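PDB 4QT6: probable E3 ubiquitin-protein ligase HERC1 from Homo sapiens, which probably transfers ubiquitin to target proteins as a HECT-type E3 ligase and is represented here by its SPRY domain, a beta-sandwich module. Local coordinates for residues A[20-26]-A[141-145]; A[44-50]-A[98-102]. All coordinates share one frame; numbering follows the deposited sequence.

Interaction 1: residues A[20-26]-A[141-145]; sequences HGSGGKG and MFYSS. With ARF (formamide), chain H; ARF (formamide), chain B; ARF (formamide), chain G.
With chi1 at -176°, H20 carries its imidazole trans to its own backbone N, whereas F142 (chi1 -55°) sets its CG anti to the carbonyl carbon, and the imidazole and the phenyl ring point opposite ways. The ring planes lie within 15° of parallel but barely overlap; each ring instead receives the other's CB in a reciprocal pair of CH-pi contacts. F142 CB rests over the centre of the imidazole, and H20 CB lies over the phenyl face near its rim, 3.4 Å from F142 CD2. The imidazole is held at both nitrogens: H20 NE2 donates to G24 O at 2.7 Å, cinching the 20-26 loop, and ND1 bonds to E149, which also takes S144 OG. The buried S144 O approaches H20 CE1 at 3.1 Å and has no hydrogen-bond partner. A water links G21 O and G24 N to S145 O. Y143 OH bonds to a formamide, and S22 N and OG hold a second on the loop. G26 and F142 form an antiparallel hydrogen-bonded pair, so the 20-26 loop, which crosses from strand 17-20 in one sheet of the SPRY beta sandwich to strand 26-30 in the other, is fastened to the end of strand 137-142.

Interaction 2: residues A[44-50]-A[98-102]; sequences YIVKENR and FTQGD
Q100 OE1 is gripped from two directions, accepting a hydrogen bond from E48 N at 2.9 Å and another from a water at 2.7 Å. The amide gets there because the Q100 chain runs out extended, CG trans to the backbone N (chi1 -173°), so that its CG and CD pass along V46 O. K47 closes over the site: its chain, bent at chi2 and chi4, brings CD to 3.4 Å from Q100 OE1, while NZ bonds to E48 O and, weakly, to the same water. Shortening this glutamine to alanine would remove the amide, which would probably leave E48 N and the water without their acceptor and open a gap beside the K47 chain.

In the conformer described, R50 crosses Q100 at about a right angle and lays one guanidinium face over Q100 CB. Q100 is the second residue of a type II turn, 99-102, closed by D102 N to T99 O and braced by T99 N donating to D102 OD2; G101 adopts the positive phi expected at its third position. The turn docks on I45 through two nearly straight backbone bonds, G101 N to I45 O at 2.8 Å and I45 N to D102 O at 2.9 Å. I45 CB faces T99 O at 3.3 Å, and its CG1 meets the edge of the F98 ring near the ring plane, 3.9 Å from F98 CD2. E48 turns its carboxylate away to T55 and G54, and T99 OG1 bonds to E53. The contact thus pairs the end of strand 38-47 with the loop entering strand 103-109, beside strand 150-154, whose K150 faces V46 and K47 in a classic beta bulge.

Overall arrangement
From the N terminus the chain runs through strand 17-20 into the 20-26 loop, where interaction 1 closes a long loop by joining residues far ahead at 141-145. Interaction 2 falls wholly within that span: 44-50 covers the end of strand 38-47 and the residues that follow, and the chain returns at 98-102 before entering strand 103-109, so the shorter closure nests in the longer without crossing it. Interaction 1 ties an inter-sheet connection to strand 137-142 of the six-stranded sheet; interaction 2 works at one end of two neighbouring strands of the seven-stranded sheet. Their centres lie about 16 Å apart and they do not touch, but E149, just before strand 150-154, neighbours both, meeting E48 of interaction 2 as well.

Interaction 1: residues A[20-26]-A[141-145]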
loop_
_atom_site.group_PDB
_atom_site.type_symbol
_atom_site.label_atom_id
_atom_site.label_comp_id
_atom_site.label_asym_id
_atom_site.label_seq_id
_atom_site.Cartn_x
_atom_site.Cartn_y
_atom_site.Cartn_z
ATOM N N HIS A 20 6.762 -6.902 -8.542
ATOM C CA HIS A 20 7.750 -5.887 -8.829
ATOM C C HIS A 20 8.576 -6.394 -10.008
ATOM O O HIS A 20 9.100 -7.505 -9.957
ATOM C CB HIS A 20 8.640 -5.649 -7.620
ATOM C CG HIS A 20 9.614 -4.543 -7.803
ATOM N ND1 HIS A 20 10.720 -4.386 -6.990
ATOM C CD2 HIS A 20 9.657 -3.527 -8.697
ATOM C CE1 HIS A 20 11.385 -3.312 -7.368
ATOM N NE2 HIS A 20 10.780 -2.789 -8.416
ATOM N N GLY A 21 8.606 -5.615 -11.079
ATOM C CA GLY A 21 9.248 -6.031 -12.324
ATOM C C GLY A 21 10.539 -5.294 -12.575
ATOM O O GLY A 21 11.216 -4.848 -11.642
ATOM N N SER A 22 10.884 -5.185 -13.856
ATOM C CA SER A 22 12.097 -4.495 -14.273
ATOM C C SER A 22 11.901 -2.985 -14.296
ATOM O O SER A 22 10.781 -2.487 -14.394
ATOM C CB SER A 22 12.506 -4.964 -15.677
ATOM O OG SER A 22 11.609 -4.462 -16.668
ATOM N N GLY A 23 13.017 -2.258 -14.231
ATOM C CA GLY A 23 12.998 -0.818 -14.401
ATOM C C GLY A 23 13.288 -0.030 -13.142
ATOM O O GLY A 23 13.303 1.203 -13.189
ATOM N N GLY A 24 13.530 -0.733 -12.030
ATOM C CA GLY A 24 13.867 -0.108 -10.743
ATOM C C GLY A 24 12.641 0.040 -9.853
ATOM O O GLY A 24 11.742 -0.794 -9.876
ATOM N N LYS A 25 12.607 1.110 -9.073
ATOM C CA LYS A 25 11.502 1.325 -8.131
ATOM C C LYS A 25 10.181 1.472 -8.884
ATOM O O LYS A 25 10.134 1.922 -10.036
ATOM C CB LYS A 25 11.768 2.554 -7.273
ATOM C CG LYS A 25 13.039 2.455 -6.439
ATOM C CD LYS A 25 13.135 3.645 -5.513
ATOM C CE LYS A 25 14.490 3.772 -4.848
ATOM N NZ LYS A 25 14.444 4.935 -3.922
ATOM N N GLY A 26 9.073 1.098 -8.236
ATOM C CA GLY A 26 7.807 1.084 -8.961
ATOM C C GLY A 26 6.591 1.094 -8.060
ATOM O O GLY A 26 6.727 1.085 -6.839
HETATM N N MSE A 141 3.808 0.025 -3.355
HETATM C CA MSE A 141 5.006 0.642 -3.945
HETATM C C MSE A 141 6.199 -0.189 -3.541
HETATM O O MSE A 141 6.233 -0.696 -2.423
HETATM C CB MSE A 141 5.073 2.075 -3.403
HETATM C CG MSE A 141 6.139 2.996 -3.991
HETATM SE SE MSE A 141 7.896 2.829 -3.098
HETATM C CE MSE A 141 7.377 2.332 -1.270
ATOM N N PHE A 142 7.172 -0.328 -4.439
ATOM C CA PHE A 142 8.416 -1.011 -4.139
ATOM C C PHE A 142 9.587 -0.051 -4.316
ATOM O O PHE A 142 9.716 0.566 -5.374
ATOM C CB PHE A 142 8.590 -2.194 -5.083
ATOM C CG PHE A 142 7.439 -3.163 -5.082
ATOM C CD1 PHE A 142 7.211 -4.011 -3.994
ATOM C CD2 PHE A 142 6.605 -3.258 -6.197
ATOM C CE1 PHE A 142 6.155 -4.901 -4.011
ATOM C CE2 PHE A 142 5.537 -4.160 -6.216
ATOM C CZ PHE A 142 5.319 -4.966 -5.119
ATOM N N TYR A 143 10.416 0.074 -3.281
ATOM C CA TYR A 143 11.590 0.963 -3.346
ATOM C C TYR A 143 12.880 0.212 -3.555
ATOM O O TYR A 143 13.956 0.835 -3.633
ATOM C CB TYR A 143 11.690 1.892 -2.129
ATOM C CG TYR A 143 11.727 1.200 -0.795
ATOM C CD1 TYR A 143 12.911 0.690 -0.289
ATOM C CD2 TYR A 143 10.577 1.042 -0.037
ATOM C CE1 TYR A 143 12.945 0.041 0.917
ATOM C CE2 TYR A 143 10.604 0.402 1.190
ATOM C CZ TYR A 143 11.796 -0.074 1.680
ATOM O OH TYR A 143 11.822 -0.689 2.898
ATOM N N SER A 144 12.790 -1.108 -3.641
ATOM C CA SER A 144 13.918 -1.916 -4.043
ATOM C C SER A 144 14.268 -1.691 -5.509
ATOM O O SER A 144 13.438 -1.258 -6.320
ATOM C CB SER A 144 13.601 -3.385 -3.782
ATOM O OG SER A 144 12.348 -3.716 -4.351
ATOM N N SER A 145 15.520 -1.986 -5.850
ATOM C CA SER A 145 15.997 -1.835 -7.222
ATOM C C SER A 145 15.681 -3.069 -8.057
ATOM O O SER A 145 15.362 -2.969 -9.236
ATOM C CB SER A 145 17.508 -1.600 -7.220
ATOM O OG SER A 145 18.172 -2.621 -6.501
HETATM N N ARF H . 8.612 -3.234 -16.069
HETATM C C ARF H . 7.891 -4.293 -15.693
HETATM O O ARF H . 8.423 -5.394 -15.647
HETATM N N ARF B . 15.111 -3.045 3.701
HETATM C C ARF B . 15.113 -1.788 4.142
HETATM O O ARF B . 14.193 -1.030 3.874
HETATM N N ARF G . 14.893 -4.891 -0.580
HETATM C C ARF G . 15.148 -3.697 -0.029
HETATM O O ARF G . 15.543 -2.770 -0.723
HETATM O O HOH W 1 13.646 -3.567 -11.066
#

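Interaction 2: residues A[44-50]-A[98-102]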
loop_
_atom_site.group_PDB
_atom_site.type_symbol
_atom_site.label_atom_id
_atom_site.label_comp_id
_atom_site.label_asym_id
_atom_site.label_seq_id
_atom_site.Cartn_x
_atom_site.Cartn_y
_atom_site.Cartn_z
ATOM N N TYR A 44 -1.955 -8.992 1.182
ATOM C CA TYR A 44 -1.275 -10.191 1.648
ATOM C C TYR A 44 0.090 -10.219 0.971
ATOM O O TYR A 44 0.195 -10.074 -0.262
ATOM C CB TYR A 44 -2.086 -11.430 1.306
ATOM C CG TYR A 44 -1.360 -12.698 1.622
ATOM C CD1 TYR A 44 -1.178 -13.096 2.940
ATOM C CD2 TYR A 44 -0.831 -13.484 0.609
ATOM C CE1 TYR A 44 -0.500 -14.271 3.242
ATOM C CE2 TYR A 44 -0.140 -14.650 0.904
ATOM C CZ TYR A 44 0.016 -15.030 2.224
ATOM O OH TYR A 44 0.679 -16.205 2.540
ATOM N N ILE A 45 1.140 -10.355 1.774
ATOM C CA ILE A 45 2.503 -10.304 1.245
ATOM C C ILE A 45 2.919 -11.695 0.732
ATOM O O ILE A 45 3.256 -12.614 1.499
ATOM C CB ILE A 45 3.534 -9.741 2.253
ATOM C CG1 ILE A 45 3.020 -8.455 2.934
ATOM C CG2 ILE A 45 4.861 -9.503 1.564
ATOM C CD1 ILE A 45 2.680 -7.313 2.019
ATOM N N VAL A 46 2.859 -11.850 -0.586
ATOM C CA VAL A 46 3.093 -13.161 -1.209
ATOM C C VAL A 46 4.577 -13.532 -1.182
ATOM O O VAL A 46 4.946 -14.689 -0.896
ATOM C CB VAL A 46 2.548 -13.198 -2.652
ATOM C CG1 VAL A 46 2.985 -14.461 -3.362
ATOM C CG2 VAL A 46 1.021 -13.130 -2.670
ATOM N N LYS A 47 5.415 -12.582 -1.561
ATOM C CA LYS A 47 6.845 -12.804 -1.712
ATOM C C LYS A 47 7.588 -11.544 -1.282
ATOM O O LYS A 47 7.313 -10.438 -1.765
ATOM C CB LYS A 47 7.176 -13.172 -3.163
ATOM C CG LYS A 47 8.651 -13.442 -3.451
ATOM C CD LYS A 47 9.177 -14.620 -2.657
ATOM C CE LYS A 47 10.689 -14.806 -2.824
ATOM N NZ LYS A 47 11.511 -13.730 -2.183
ATOM N N GLU A 48 8.534 -11.728 -0.360
ATOM C CA GLU A 48 9.431 -10.673 0.061
ATOM C C GLU A 48 10.779 -11.278 0.477
ATOM O O GLU A 48 10.917 -12.500 0.532
ATOM C CB GLU A 48 8.816 -9.865 1.223
ATOM C CG GLU A 48 8.342 -8.462 0.817
ATOM C CD GLU A 48 9.491 -7.500 0.562
ATOM O OE1 GLU A 48 9.240 -6.289 0.338
ATOM O OE2 GLU A 48 10.673 -7.943 0.581
ATOM N N ASN A 49 11.743 -10.401 0.731
ATOM C CA ASN A 49 13.031 -10.765 1.361
ATOM C C ASN A 49 12.934 -10.477 2.842
ATOM O O ASN A 49 12.999 -9.324 3.259
ATOM C CB ASN A 49 14.162 -9.974 0.723
ATOM C CG ASN A 49 14.258 -10.215 -0.758
ATOM O OD1 ASN A 49 13.993 -9.327 -1.577
ATOM N ND2 ASN A 49 14.598 -11.440 -1.121
ATOM N N ARG A 50 12.723 -11.526 3.630
ATOM C CA ARG A 50 12.528 -11.379 5.064
ATOM C C ARG A 50 13.730 -10.676 5.682
ATOM O O ARG A 50 14.885 -11.023 5.393
ATOM C CB ARG A 50 12.319 -12.734 5.730
ATOM C CG ARG A 50 10.993 -13.400 5.394
ATOM C CD ARG A 50 11.051 -14.892 5.689
ATOM N NE ARG A 50 9.986 -15.650 5.035
ATOM C CZ ARG A 50 8.720 -15.722 5.453
ATOM N NH1 ARG A 50 8.304 -15.054 6.532
ATOM N NH2 ARG A 50 7.853 -16.469 4.776
ATOM N N PHE A 98 6.155 -5.716 8.904
ATOM C CA PHE A 98 5.487 -6.879 8.345
ATOM C C PHE A 98 6.306 -7.450 7.204
ATOM O O PHE A 98 7.244 -6.806 6.716
ATOM C CB PHE A 98 4.039 -6.561 7.933
ATOM C CG PHE A 98 3.905 -5.417 6.950
ATOM C CD1 PHE A 98 3.822 -4.109 7.398
ATOM C CD2 PHE A 98 3.829 -5.647 5.587
ATOM C CE1 PHE A 98 3.679 -3.051 6.516
ATOM C CE2 PHE A 98 3.684 -4.590 4.696
ATOM C CZ PHE A 98 3.618 -3.293 5.151
ATOM N N THR A 99 5.972 -8.667 6.796
ATOM C CA THR A 99 6.783 -9.389 5.819
ATOM C C THR A 99 5.965 -10.446 5.107
ATOM O O THR A 99 4.713 -10.517 5.248
ATOM C CB THR A 99 8.037 -10.013 6.501
ATOM O OG1 THR A 99 8.985 -10.440 5.507
ATOM C CG2 THR A 99 7.657 -11.146 7.405
ATOM N N GLN A 100 6.666 -11.265 4.318
ATOM C CA GLN A 100 6.045 -12.363 3.593
ATOM C C GLN A 100 5.139 -13.177 4.498
ATOM O O GLN A 100 5.531 -13.551 5.609
ATOM C CB GLN A 100 7.140 -13.261 3.023
ATOM C CG GLN A 100 6.614 -14.343 2.110
ATOM C CD GLN A 100 7.711 -15.050 1.339
ATOM O OE1 GLN A 100 8.567 -14.418 0.720
ATOM N NE2 GLN A 100 7.666 -16.386 1.341
ATOM N N GLY A 101 3.928 -13.457 4.033
ATOM C CA GLY A 101 2.968 -14.262 4.761
ATOM C C GLY A 101 2.053 -13.505 5.704
ATOM O O GLY A 101 1.110 -14.098 6.253
ATOM N N ASP A 102 2.297 -12.207 5.881
ATOM C CA ASP A 102 1.425 -11.356 6.694
ATOM C C ASP A 102 0.298 -10.723 5.861
ATOM O O ASP A 102 0.432 -10.488 4.632
ATOM C CB ASP A 102 2.216 -10.223 7.361
ATOM C CG ASP A 102 3.194 -10.718 8.418
ATOM O OD1 ASP A 102 2.864 -11.718 9.084
ATOM O OD2 ASP A 102 4.263 -10.078 8.594
HETATM O O HOH W 2 11.052 -15.430 0.738
#